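Local atomic coordinates of 16S rRNA (adenine(1408)-N(1))-methyltransferase (Catenulispora acidiphila, PDB entry 4X1O), a protein that probably methylates N1 of adenine 1408 in 16S ribosomal RNA, using S-adenosyl-L-methionine as methyl donor, a modification linked to aminoglycoside resistance. Residues R49-V54 against A121-V126; V54-A59 against G76-W81; V126-G131 against D214-S219; E159-T164 against E230-L235. One frame throughout, in Å; residues are numbered along the deposited sequence.

From the N terminus, strand 49-54 opens contact 1, which closes only when the chain returns as 121-126. Contact 2 is nested inside this long loop: it starts at Val54, the residue both contacts share, and closes after helix 60-68 when strand 72-78 comes back beside strand 49-54. Contact 3 follows in series, opening at Val126, where contact 1 ends. It crosses contact 4, because the chain passes 159-164 before it reaches 214-219 and 230-235. Contacts 1, 2 and 4 join neighbouring strands of one seven-stranded mixed sheet. Contact 3 brings the loop before the last strand onto the end of strand 123-127, and Ile216 also packs on Val232 of contact 4.

Contact 1. Residues R49-V54 against A121-V126; sequences RILVDV and ADEVMV
The Arg49 side chain, extended from CG to NE, lies across Asp122, with its CG 3.7 Å from Asp122 CB, and ends at the carboxylate of Glu123. Arg49 NE donates to Glu123 OE1 over 3.1 Å in a nearly straight bond (165°). OE1 lies in the guanidinium plane but is met on its anti side and from somewhat outside the carboxylate plane, the two planes standing 77° apart. NH2 adds a weak second bond to OE1. Asp122 does not pair with the guanidinium; its OD2 takes the N-H of Ile50 (2.8 Å to Ile50 N) on the anti lone pair, while Asp122 N binds Ile50 O. Beyond this charged end the strands run parallel. Val52 is held through both its backbone groups: its N donates to Glu123 O and its O accepts from Met125 N. Val54 N reaches Met125 O. On the face with Asp53, Leu51 CG stands anti to the backbone N (chi1 173°), which brings CD1 to 3.6 Å from Met125 CG. On the opposite face Val52 CG2 meets Ala121 CB at 3.6 Å. These are adjacent central strands of a Rossmann-like methyltransferase sheet. Asp122 OD1 has Lys153 as a salt-bridge partner, whereas Glu123 OE2 comes close to Glu159 OE1; such crowding of acids would tend to favour a proton shared between them, and Arg49 would partly offset the charge.

Contact 2. Residues V54-A59 against G76-W81; sequences VGTGDA and GVDPAW
Thr56 lays its methyl CG2 on the backbone of Gly76, 3.6 Å from Gly76 CA. This is the tight part of the contact. Gly76, with no side chain, leaves room for that methyl and lets the two segments close up. Just before, Gly55 N binds Val77 O at 2.9 Å, the last bond of the parallel pairing of Val54 with Val77. Asp78 has CG anti to its backbone N (chi1 -162°), which carries the carboxylate across to the glycine-rich loop. Its OD2 is met on the anti side by Thr56 N over 3.0 Å, 18° out of the carboxylate plane, and also lies 3.3 Å from Gly55 CA. Its OD1 turns back to Ala80 N (2.8 Å), closing an Asx turn. Both oxygens are thus fixed, and with them the rotation of the group. The contact then thins out: Gly57 N is 4.0 Å from OD2, and Pro79 and Ala80 lead away toward the solvent side. Gly55 and Gly57 both have positive phi, and Thr56 to Ala59 form a type II' turn. The sequence and shape are those of motif I, the glycine-rich loop of class I methyltransferases, and Asp78, at the end of the next strand, binds S-adenosyl-L-methionine and S-adenosyl-L-homocysteine. Ala59 is the N-cap of helix 60-68; strand 123-127 flanks strand 49-54, strand 103-107 flanks strand 72-78, and Val54 rests against Ile110.

Contact 3. Residues V126-G131 against D214-S219; sequences VLMPWG and DTISSS
The flat peptide joining Ile216 to Ser217 has Met128 CG standing over one face, 3.6 Å from Ile216 O, while Leu127 CB comes to the same oxygen close to the peptide plane, at 3.5 Å. No hydrogen bond crosses between the segments; two methylenes lie against the Ile216 carbonyl, and a thioether packs on the Ile216 branch. Met128 is folded back on itself, bent at both chi2 (-72°) and chi3 (-62°), which leaves its sulfur beside the branch of Ile216: SD is 3.6 Å from Ile216 CD1, the two side chains crossing at about a right angle. Ile216 reaches it with CG1 wedged between backbone N and carbonyl carbon (chi1 61°). Ser217 CB also touches Met128 CG, at 3.5 Å. Strand 123-127 is the fourth along the chain of the class I methyltransferase sheet, and the turn after it, Met128-Pro129-Trp130, lies where this fold commonly places residues near the target base. As in the related NpmA, Trp130 probably helps to hold the target adenine. Ser217 and Ser218 bind S-adenosyl-L-homocysteine, so the contact sets one wall of the cofactor site against the strand end. The loop 214-219 is braced from within and behind: Ser218 OG donates to Asp214 O over 2.8 Å, Ser218 N binds Thr61 OG1, and Arg222 bonds to both Asp214 and Ser217 O. Leu127 in turn packs on Thr61, which binds S-adenosyl-L-methionine.

Contact 4. Residues E159-T164 against E230-L235; sequences EISIGT and ETVLHL
His234 directs the CD2 side of its ring at Ser161, CD2 lying 3.1 Å from Ser161 OG, which sits at the ring edge near its plane. The imidazole gets there with CG anti to the backbone N (chi1 -168°), while the serine hydroxyl swings to the side of its own N (chi1 -73°). Glu159 runs beside the histidine in the same direction, its CB 4.0 Å from His234 NE2; a bend at chi2 then leads its carboxylate away from the ring. At the far end Glu230 is stretched out over the strand, and its OE2 comes within 3.1 Å of Gly163 CA. Gly163 has no side chain to stand in the way, and OE2 finds its hydrogen bond at Ser165 OG. Next door Thr164 N binds Thr231 O (3.0 Å), and the Thr164 CG2 methyl lies 4.0 Å from Leu233 N. Paired bonds hold Ile160 with Leu235 and Ile162 with Leu233, the classical antiparallel pattern. On the face of Ile160, Ile162, Leu233 and Leu235, Ile160 CD1 and Leu235 CD2 lie side by side at 4.2 Å; on the face of Ser161, Val232 and His234, Ser161 CB touches Val232 CG1 at 3.7 Å. The reversed strand 229-239 fits the class I methyltransferase fold. Strand 157-163 has strand 123-127 on its other side, strand 229-239 has strand 200-212, and helix 131-139 covers Ile160 and Ile162.

Contact 1. Residues R49-V54 against A121-V126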
loop_
_atom_site.group_PDB
_atom_site.type_symbol
_atom_site.label_atom_id
_atom_site.label_comp_id
_atom_site.label_asym_id
_atom_site.label_seq_id
_atom_site.Cartn_x
_atom_site.Cartn_y
_atom_site.Cartn_z
ATOM N N ARG A 49 -15.564 -5.002 -1.150
ATOM C CA ARG A 49 -14.619 -4.036 -0.596
ATOM C C ARG A 49 -13.580 -3.771 -1.653
ATOM O O ARG A 49 -13.220 -4.692 -2.393
ATOM C CB ARG A 49 -13.966 -4.592 0.672
ATOM C CG ARG A 49 -13.243 -3.564 1.534
ATOM C CD ARG A 49 -12.816 -4.211 2.865
ATOM N NE ARG A 49 -12.204 -3.264 3.799
ATOM C CZ ARG A 49 -12.885 -2.375 4.513
ATOM N NH1 ARG A 49 -14.203 -2.297 4.388
ATOM N NH2 ARG A 49 -12.252 -1.548 5.344
ATOM N N ILE A 50 -13.113 -2.532 -1.746
ATOM C CA ILE A 50 -12.018 -2.202 -2.639
ATOM C C ILE A 50 -10.822 -1.812 -1.796
ATOM O O ILE A 50 -10.886 -0.862 -1.013
ATOM C CB ILE A 50 -12.370 -1.067 -3.584
ATOM C CG1 ILE A 50 -13.552 -1.510 -4.464
ATOM C CG2 ILE A 50 -11.150 -0.676 -4.435
ATOM C CD1 ILE A 50 -14.308 -0.404 -5.086
ATOM N N LEU A 51 -9.744 -2.566 -1.951
ATOM C CA LEU A 51 -8.532 -2.343 -1.181
ATOM C C LEU A 51 -7.461 -1.808 -2.092
ATOM O O LEU A 51 -7.194 -2.391 -3.147
ATOM C CB LEU A 51 -8.071 -3.645 -0.530
ATOM C CG LEU A 51 -6.721 -3.664 0.181
ATOM C CD1 LEU A 51 -6.755 -2.771 1.403
ATOM C CD2 LEU A 51 -6.363 -5.090 0.565
ATOM N N VAL A 52 -6.866 -0.687 -1.712
ATOM C CA VAL A 52 -5.764 -0.176 -2.509
ATOM C C VAL A 52 -4.482 -0.316 -1.692
ATOM O O VAL A 52 -4.374 0.239 -0.600
ATOM C CB VAL A 52 -5.990 1.276 -2.950
ATOM C CG1 VAL A 52 -4.728 1.819 -3.644
ATOM C CG2 VAL A 52 -7.183 1.347 -3.909
ATOM N N ASP A 53 -3.556 -1.116 -2.220
ATOM C CA ASP A 53 -2.214 -1.270 -1.673
ATOM C C ASP A 53 -1.284 -0.333 -2.391
ATOM O O ASP A 53 -0.996 -0.521 -3.569
ATOM C CB ASP A 53 -1.689 -2.689 -1.826
ATOM C CG ASP A 53 -2.484 -3.695 -1.048
ATOM O OD1 ASP A 53 -2.932 -3.389 0.075
ATOM O OD2 ASP A 53 -2.650 -4.803 -1.574
ATOM N N VAL A 54 -0.783 0.675 -1.687
ATOM C CA VAL A 54 0.107 1.628 -2.322
ATOM C C VAL A 54 1.532 1.208 -2.010
ATOM O O VAL A 54 1.896 1.074 -0.845
ATOM C CB VAL A 54 -0.154 3.062 -1.838
ATOM C CG1 VAL A 54 0.774 4.035 -2.554
ATOM C CG2 VAL A 54 -1.622 3.439 -2.080
ATOM N N ALA A 121 -11.235 3.765 -2.916
ATOM C CA ALA A 121 -10.803 2.755 -1.943
ATOM C C ALA A 121 -11.648 2.744 -0.664
ATOM O O ALA A 121 -11.891 3.792 -0.059
ATOM C CB ALA A 121 -9.344 2.965 -1.601
ATOM N N ASP A 122 -12.091 1.553 -0.257
ATOM C CA ASP A 122 -12.680 1.361 1.067
ATOM C C ASP A 122 -11.619 1.254 2.149
ATOM O O ASP A 122 -11.918 1.375 3.335
ATOM C CB ASP A 122 -13.536 0.094 1.098
ATOM C CG ASP A 122 -14.746 0.185 0.197
ATOM O OD1 ASP A 122 -15.548 1.128 0.367
ATOM O OD2 ASP A 122 -14.892 -0.690 -0.672
ATOM N N GLU A 123 -10.390 0.978 1.745
ATOM C CA GLU A 123 -9.276 0.815 2.675
ATOM C C GLU A 123 -7.997 1.036 1.921
ATOM O O GLU A 123 -7.873 0.586 0.782
ATOM C CB GLU A 123 -9.292 -0.579 3.296
ATOM C CG GLU A 123 -8.198 -0.849 4.292
ATOM C CD GLU A 123 -8.407 -2.192 4.985
ATOM O OE1 GLU A 123 -9.249 -2.988 4.512
ATOM O OE2 GLU A 123 -7.745 -2.450 6.005
ATOM N N VAL A 124 -7.046 1.733 2.539
ATOM C CA VAL A 124 -5.767 1.997 1.889
ATOM C C VAL A 124 -4.681 1.406 2.752
ATOM O O VAL A 124 -4.655 1.632 3.959
ATOM C CB VAL A 124 -5.530 3.497 1.686
ATOM C CG1 VAL A 124 -4.143 3.753 1.078
ATOM C CG2 VAL A 124 -6.666 4.095 0.837
ATOM N N MET A 125 -3.798 0.621 2.158
ATOM C CA MET A 125 -2.729 0.008 2.939
ATOM C C MET A 125 -1.387 0.412 2.387
ATOM O O MET A 125 -1.152 0.306 1.178
ATOM C CB MET A 125 -2.843 -1.526 2.937
ATOM C CG MET A 125 -4.051 -2.057 3.705
ATOM S SD MET A 125 -3.918 -3.870 3.788
ATOM C CE MET A 125 -3.381 -4.087 5.484
ATOM N N VAL A 126 -0.504 0.875 3.270
ATOM C CA VAL A 126 0.870 1.180 2.880
ATOM C C VAL A 126 1.780 0.236 3.636
ATOM O O VAL A 126 2.081 0.457 4.799
ATOM C CB VAL A 126 1.223 2.652 3.179
ATOM C CG1 VAL A 126 2.676 2.959 2.809
ATOM C CG2 VAL A 126 0.263 3.591 2.442
#

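Contact 2. Residues V54-A59 against G76-W81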
loop_
_atom_site.group_PDB
_atom_site.type_symbol
_atom_site.label_atom_id
_atom_site.label_comp_id
_atom_site.label_asym_id
_atom_site.label_seq_id
_atom_site.Cartn_x
_atom_site.Cartn_y
_atom_site.Cartn_z
ATOM N N VAL A 54 -0.783 0.675 -1.687
ATOM C CA VAL A 54 0.107 1.628 -2.322
ATOM C C VAL A 54 1.532 1.208 -2.010
ATOM O O VAL A 54 1.896 1.074 -0.845
ATOM C CB VAL A 54 -0.154 3.062 -1.838
ATOM C CG1 VAL A 54 0.774 4.035 -2.554
ATOM C CG2 VAL A 54 -1.622 3.439 -2.080
ATOM N N GLY A 55 2.341 1.002 -3.043
ATOM C CA GLY A 55 3.627 0.356 -2.854
ATOM C C GLY A 55 3.372 -1.133 -2.675
ATOM O O GLY A 55 2.676 -1.551 -1.753
ATOM N N THR A 56 3.920 -1.946 -3.565
ATOM C CA THR A 56 3.546 -3.355 -3.598
ATOM C C THR A 56 4.741 -4.291 -3.451
ATOM O O THR A 56 4.572 -5.473 -3.165
ATOM C CB THR A 56 2.826 -3.693 -4.905
ATOM O OG1 THR A 56 3.657 -3.318 -6.009
ATOM C CG2 THR A 56 1.514 -2.930 -4.996
ATOM N N GLY A 57 5.948 -3.763 -3.631
ATOM C CA GLY A 57 7.109 -4.628 -3.765
ATOM C C GLY A 57 6.896 -5.467 -5.009
ATOM O O GLY A 57 6.568 -4.924 -6.064
ATOM N N ASP A 58 7.042 -6.786 -4.902
ATOM C CA ASP A 58 6.779 -7.629 -6.065
ATOM C C ASP A 58 5.297 -7.986 -6.142
ATOM O O ASP A 58 4.878 -8.763 -7.007
ATOM C CB ASP A 58 7.658 -8.896 -6.067
ATOM C CG ASP A 58 7.411 -9.820 -4.877
ATOM O OD1 ASP A 58 6.413 -9.659 -4.138
ATOM O OD2 ASP A 58 8.236 -10.744 -4.694
ATOM N N ALA A 59 4.527 -7.397 -5.227
ATOM C CA ALA A 59 3.073 -7.504 -5.166
ATOM C C ALA A 59 2.560 -8.900 -4.818
ATOM O O ALA A 59 1.383 -9.175 -5.001
ATOM C CB ALA A 59 2.446 -7.030 -6.472
ATOM N N GLY A 76 -3.208 -2.904 -6.598
ATOM C CA GLY A 76 -1.852 -2.587 -6.202
ATOM C C GLY A 76 -1.330 -1.456 -7.059
ATOM O O GLY A 76 -1.417 -1.514 -8.280
ATOM N N VAL A 77 -0.802 -0.417 -6.425
ATOM C CA VAL A 77 -0.359 0.759 -7.150
ATOM C C VAL A 77 1.108 0.992 -6.888
ATOM O O VAL A 77 1.490 1.280 -5.767
ATOM C CB VAL A 77 -1.142 2.030 -6.744
ATOM C CG1 VAL A 77 -0.794 3.176 -7.680
ATOM C CG2 VAL A 77 -2.644 1.770 -6.756
ATOM N N ASP A 78 1.938 0.893 -7.924
ATOM C CA ASP A 78 3.376 1.073 -7.738
ATOM C C ASP A 78 4.001 1.567 -9.033
ATOM O O ASP A 78 3.600 1.138 -10.101
ATOM C CB ASP A 78 4.021 -0.245 -7.293
ATOM C CG ASP A 78 5.389 -0.054 -6.672
ATOM O OD1 ASP A 78 6.335 0.307 -7.410
ATOM O OD2 ASP A 78 5.520 -0.268 -5.447
ATOM N N PRO A 79 4.967 2.481 -8.948
ATOM C CA PRO A 79 5.519 2.954 -10.223
ATOM C C PRO A 79 6.532 1.988 -10.834
ATOM O O PRO A 79 6.799 2.086 -12.027
ATOM C CB PRO A 79 6.179 4.275 -9.843
ATOM C CG PRO A 79 6.526 4.111 -8.414
ATOM C CD PRO A 79 5.440 3.295 -7.812
ATOM N N ALA A 80 7.075 1.074 -10.036
ATOM C CA ALA A 80 8.083 0.140 -10.529
ATOM C C ALA A 80 7.405 -1.131 -11.002
ATOM O O ALA A 80 7.525 -2.187 -10.373
ATOM C CB ALA A 80 9.105 -0.163 -9.453
ATOM N N TRP A 81 6.682 -1.020 -12.112
ATOM C CA TRP A 81 5.766 -2.073 -12.528
ATOM C C TRP A 81 6.477 -3.372 -12.910
ATOM O O TRP A 81 5.915 -4.457 -12.723
ATOM C CB TRP A 81 4.887 -1.589 -13.686
ATOM C CG TRP A 81 5.635 -1.209 -14.927
ATOM C CD1 TRP A 81 6.158 0.015 -15.228
ATOM C CD2 TRP A 81 5.921 -2.056 -16.048
ATOM N NE1 TRP A 81 6.765 -0.021 -16.464
ATOM C CE2 TRP A 81 6.631 -1.282 -16.988
ATOM C CE3 TRP A 81 5.646 -3.396 -16.348
ATOM C CZ2 TRP A 81 7.073 -1.802 -18.201
ATOM C CZ3 TRP A 81 6.087 -3.911 -17.554
ATOM C CH2 TRP A 81 6.792 -3.115 -18.465
#

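Contact 3. Residues V126-G131 against D214-S219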
loop_
_atom_site.group_PDB
_atom_site.type_symbol
_atom_site.label_atom_id
_atom_site.label_comp_id
_atom_site.label_asym_id
_atom_site.label_seq_id
_atom_site.Cartn_x
_atom_site.Cartn_y
_atom_site.Cartn_z
ATOM N N VAL A 126 -0.504 0.875 3.270
ATOM C CA VAL A 126 0.870 1.180 2.880
ATOM C C VAL A 126 1.780 0.236 3.636
ATOM O O VAL A 126 2.081 0.457 4.799
ATOM C CB VAL A 126 1.223 2.652 3.179
ATOM C CG1 VAL A 126 2.676 2.959 2.809
ATOM C CG2 VAL A 126 0.263 3.591 2.442
ATOM N N LEU A 127 2.192 -0.852 2.992
ATOM C CA LEU A 127 2.907 -1.890 3.713
ATOM C C LEU A 127 4.380 -1.922 3.308
ATOM O O LEU A 127 4.711 -2.044 2.124
ATOM C CB LEU A 127 2.245 -3.255 3.465
ATOM C CG LEU A 127 0.727 -3.333 3.676
ATOM C CD1 LEU A 127 0.216 -4.738 3.348
ATOM C CD2 LEU A 127 0.334 -2.930 5.102
ATOM N N MET A 128 5.271 -1.799 4.287
ATOM C CA MET A 128 6.713 -1.806 3.986
ATOM C C MET A 128 7.113 -0.862 2.834
ATOM O O MET A 128 7.706 -1.290 1.842
ATOM C CB MET A 128 7.171 -3.227 3.642
ATOM C CG MET A 128 7.021 -4.220 4.786
ATOM S SD MET A 128 8.233 -3.936 6.092
ATOM C CE MET A 128 9.753 -4.219 5.188
ATOM N N PRO A 129 6.790 0.422 2.955
ATOM C CA PRO A 129 7.111 1.383 1.894
ATOM C C PRO A 129 8.609 1.652 1.766
ATOM O O PRO A 129 9.350 1.503 2.747
ATOM C CB PRO A 129 6.382 2.653 2.349
ATOM C CG PRO A 129 6.369 2.545 3.816
ATOM C CD PRO A 129 6.146 1.074 4.107
ATOM N N TRP A 130 9.033 1.984 0.550
ATOM C CA TRP A 130 10.400 2.417 0.265
ATOM C C TRP A 130 10.405 3.707 -0.537
ATOM O O TRP A 130 9.355 4.180 -0.980
ATOM C CB TRP A 130 11.156 1.340 -0.515
ATOM C CG TRP A 130 11.283 0.078 0.212
ATOM C CD1 TRP A 130 10.520 -1.045 0.045
ATOM C CD2 TRP A 130 12.227 -0.224 1.245
ATOM N NE1 TRP A 130 10.934 -2.026 0.912
ATOM C CE2 TRP A 130 11.978 -1.548 1.660
ATOM C CE3 TRP A 130 13.257 0.495 1.859
ATOM C CZ2 TRP A 130 12.728 -2.169 2.655
ATOM C CZ3 TRP A 130 13.996 -0.121 2.850
ATOM C CH2 TRP A 130 13.725 -1.441 3.239
ATOM N N GLY A 131 11.592 4.279 -0.732
ATOM C CA GLY A 131 11.743 5.441 -1.588
ATOM C C GLY A 131 10.907 6.636 -1.178
ATOM O O GLY A 131 10.749 6.905 0.003
ATOM N N ASP A 214 5.611 -12.023 6.636
ATOM C CA ASP A 214 4.735 -12.478 5.554
ATOM C C ASP A 214 3.440 -11.666 5.486
ATOM O O ASP A 214 2.803 -11.583 4.434
ATOM C CB ASP A 214 4.398 -13.962 5.713
ATOM C CG ASP A 214 5.576 -14.879 5.389
ATOM O OD1 ASP A 214 6.535 -14.427 4.725
ATOM O OD2 ASP A 214 5.533 -16.062 5.787
ATOM N N THR A 215 3.046 -11.062 6.600
ATOM C CA THR A 215 1.774 -10.344 6.625
ATOM C C THR A 215 1.859 -8.987 5.924
ATOM O O THR A 215 0.845 -8.445 5.487
ATOM C CB THR A 215 1.265 -10.137 8.069
ATOM O OG1 THR A 215 2.183 -9.316 8.800
ATOM C CG2 THR A 215 1.106 -11.473 8.776
ATOM N N ILE A 216 3.057 -8.434 5.808
ATOM C CA ILE A 216 3.198 -7.112 5.205
ATOM C C ILE A 216 4.240 -7.060 4.095
ATOM O O ILE A 216 4.336 -6.068 3.378
ATOM C CB ILE A 216 3.567 -6.057 6.259
ATOM C CG1 ILE A 216 4.903 -6.405 6.912
ATOM C CG2 ILE A 216 2.473 -5.944 7.309
ATOM C CD1 ILE A 216 5.399 -5.342 7.859
ATOM N N SER A 217 5.026 -8.120 3.947
ATOM C CA SER A 217 6.065 -8.120 2.926
ATOM C C SER A 217 6.357 -9.524 2.428
ATOM O O SER A 217 7.453 -10.044 2.628
ATOM C CB SER A 217 7.351 -7.485 3.456
ATOM O OG SER A 217 8.294 -7.296 2.409
ATOM N N SER A 218 5.371 -10.131 1.784
ATOM C CA SER A 218 5.598 -11.394 1.081
ATOM C C SER A 218 6.452 -11.155 -0.155
ATOM O O SER A 218 6.409 -10.089 -0.765
ATOM C CB SER A 218 4.269 -12.046 0.678
ATOM O OG SER A 218 3.480 -12.362 1.811
ATOM N N SER A 219 7.223 -12.163 -0.533
ATOM C CA SER A 219 8.040 -12.083 -1.728
ATOM C C SER A 219 8.138 -13.448 -2.380
ATOM O O SER A 219 8.097 -14.466 -1.697
ATOM C CB SER A 219 9.440 -11.555 -1.398
ATOM O OG SER A 219 10.250 -11.538 -2.560
#

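Contact 4. Residues E159-T164 against E230-L235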
loop_
_atom_site.group_PDB
_atom_site.type_symbol
_atom_site.label_atom_id
_atom_site.label_comp_id
_atom_site.label_asym_id
_atom_site.label_seq_id
_atom_site.Cartn_x
_atom_site.Cartn_y
_atom_site.Cartn_z
ATOM N N GLU A 159 -3.864 2.168 6.737
ATOM C CA GLU A 159 -2.997 1.399 7.628
ATOM C C GLU A 159 -1.601 1.504 7.062
ATOM O O GLU A 159 -1.384 1.168 5.903
ATOM C CB GLU A 159 -3.421 -0.065 7.727
ATOM C CG GLU A 159 -4.660 -0.303 8.570
ATOM C CD GLU A 159 -5.815 -0.828 7.750
ATOM O OE1 GLU A 159 -5.697 -0.833 6.506
ATOM O OE2 GLU A 159 -6.834 -1.240 8.347
ATOM N N ILE A 160 -0.664 2.011 7.859
ATOM C CA ILE A 160 0.721 2.121 7.422
ATOM C C ILE A 160 1.547 1.201 8.296
ATOM O O ILE A 160 1.379 1.193 9.516
ATOM C CB ILE A 160 1.249 3.557 7.527
ATOM C CG1 ILE A 160 0.442 4.500 6.638
ATOM C CG2 ILE A 160 2.730 3.622 7.163
ATOM C CD1 ILE A 160 0.763 5.966 6.916
ATOM N N SER A 161 2.418 0.414 7.678
ATOM C CA SER A 161 3.248 -0.528 8.422
ATOM C C SER A 161 4.677 -0.345 7.985
ATOM O O SER A 161 5.025 -0.612 6.825
ATOM C CB SER A 161 2.804 -1.982 8.190
ATOM O OG SER A 161 1.583 -2.271 8.852
ATOM N N ILE A 162 5.513 0.129 8.897
ATOM C CA ILE A 162 6.915 0.367 8.568
ATOM C C ILE A 162 7.804 -0.495 9.458
ATOM O O ILE A 162 7.727 -0.416 10.675
ATOM C CB ILE A 162 7.281 1.862 8.744
ATOM C CG1 ILE A 162 6.440 2.746 7.813
ATOM C CG2 ILE A 162 8.773 2.097 8.490
ATOM C CD1 ILE A 162 6.499 4.211 8.168
ATOM N N GLY A 163 8.647 -1.329 8.861
ATOM C CA GLY A 163 9.594 -2.095 9.657
ATOM C C GLY A 163 10.672 -1.191 10.227
ATOM O O GLY A 163 11.253 -0.386 9.513
ATOM N N THR A 164 10.945 -1.317 11.522
ATOM C CA THR A 164 11.858 -0.386 12.175
ATOM C C THR A 164 13.326 -0.726 11.949
ATOM O O THR A 164 14.210 0.062 12.297
ATOM C CB THR A 164 11.603 -0.332 13.686
ATOM O OG1 THR A 164 11.775 -1.640 14.229
ATOM C CG2 THR A 164 10.183 0.151 13.966
ATOM N N GLU A 230 9.663 -8.964 12.420
ATOM C CA GLU A 230 10.263 -7.662 12.609
ATOM C C GLU A 230 9.361 -6.812 13.483
ATOM O O GLU A 230 8.159 -7.055 13.578
ATOM C CB GLU A 230 10.499 -6.973 11.264
ATOM C CG GLU A 230 11.309 -5.689 11.365
ATOM C CD GLU A 230 11.629 -5.089 10.020
ATOM O OE1 GLU A 230 11.446 -5.774 8.994
ATOM O OE2 GLU A 230 12.069 -3.928 9.994
ATOM N N THR A 231 9.951 -5.829 14.151
ATOM C CA THR A 231 9.149 -4.840 14.835
ATOM C C THR A 231 8.609 -3.864 13.811
ATOM O O THR A 231 9.362 -3.320 13.003
ATOM C CB THR A 231 9.962 -4.082 15.881
ATOM O OG1 THR A 231 10.466 -5.012 16.847
ATOM C CG2 THR A 231 9.084 -3.065 16.576
ATOM N N VAL A 232 7.304 -3.649 13.843
ATOM C CA VAL A 232 6.659 -2.777 12.885
ATOM C C VAL A 232 6.065 -1.571 13.574
ATOM O O VAL A 232 5.403 -1.715 14.594
ATOM C CB VAL A 232 5.565 -3.545 12.113
ATOM C CG1 VAL A 232 4.686 -2.596 11.286
ATOM C CG2 VAL A 232 6.216 -4.596 11.239
ATOM N N LEU A 233 6.307 -0.389 13.015
ATOM C CA LEU A 233 5.585 0.805 13.434
ATOM C C LEU A 233 4.283 0.826 12.659
ATOM O O LEU A 233 4.281 0.839 11.428
ATOM C CB LEU A 233 6.396 2.068 13.176
ATOM C CG LEU A 233 5.708 3.399 13.468
ATOM C CD1 LEU A 233 5.402 3.542 14.944
ATOM C CD2 LEU A 233 6.574 4.554 12.976
ATOM N N HIS A 234 3.176 0.787 13.386
ATOM C CA HIS A 234 1.880 0.699 12.755
ATOM C C HIS A 234 1.079 1.947 13.033
ATOM O O HIS A 234 0.918 2.334 14.188
ATOM C CB HIS A 234 1.127 -0.536 13.254
ATOM C CG HIS A 234 -0.090 -0.859 12.452
ATOM N ND1 HIS A 234 -1.349 -0.414 12.799
ATOM C CD2 HIS A 234 -0.242 -1.565 11.308
ATOM C CE1 HIS A 234 -2.223 -0.839 11.906
ATOM N NE2 HIS A 234 -1.579 -1.541 10.990
ATOM N N LEU A 235 0.588 2.577 11.976
ATOM C CA LEU A 235 -0.249 3.753 12.112
ATOM C C LEU A 235 -1.578 3.475 11.457
ATOM O O LEU A 235 -1.614 2.968 10.342
ATOM C CB LEU A 235 0.401 4.972 11.463
ATOM C CG LEU A 235 -0.310 6.324 11.597
ATOM C CD1 LEU A 235 0.727 7.430 11.638
ATOM C CD2 LEU A 235 -1.308 6.574 10.461
#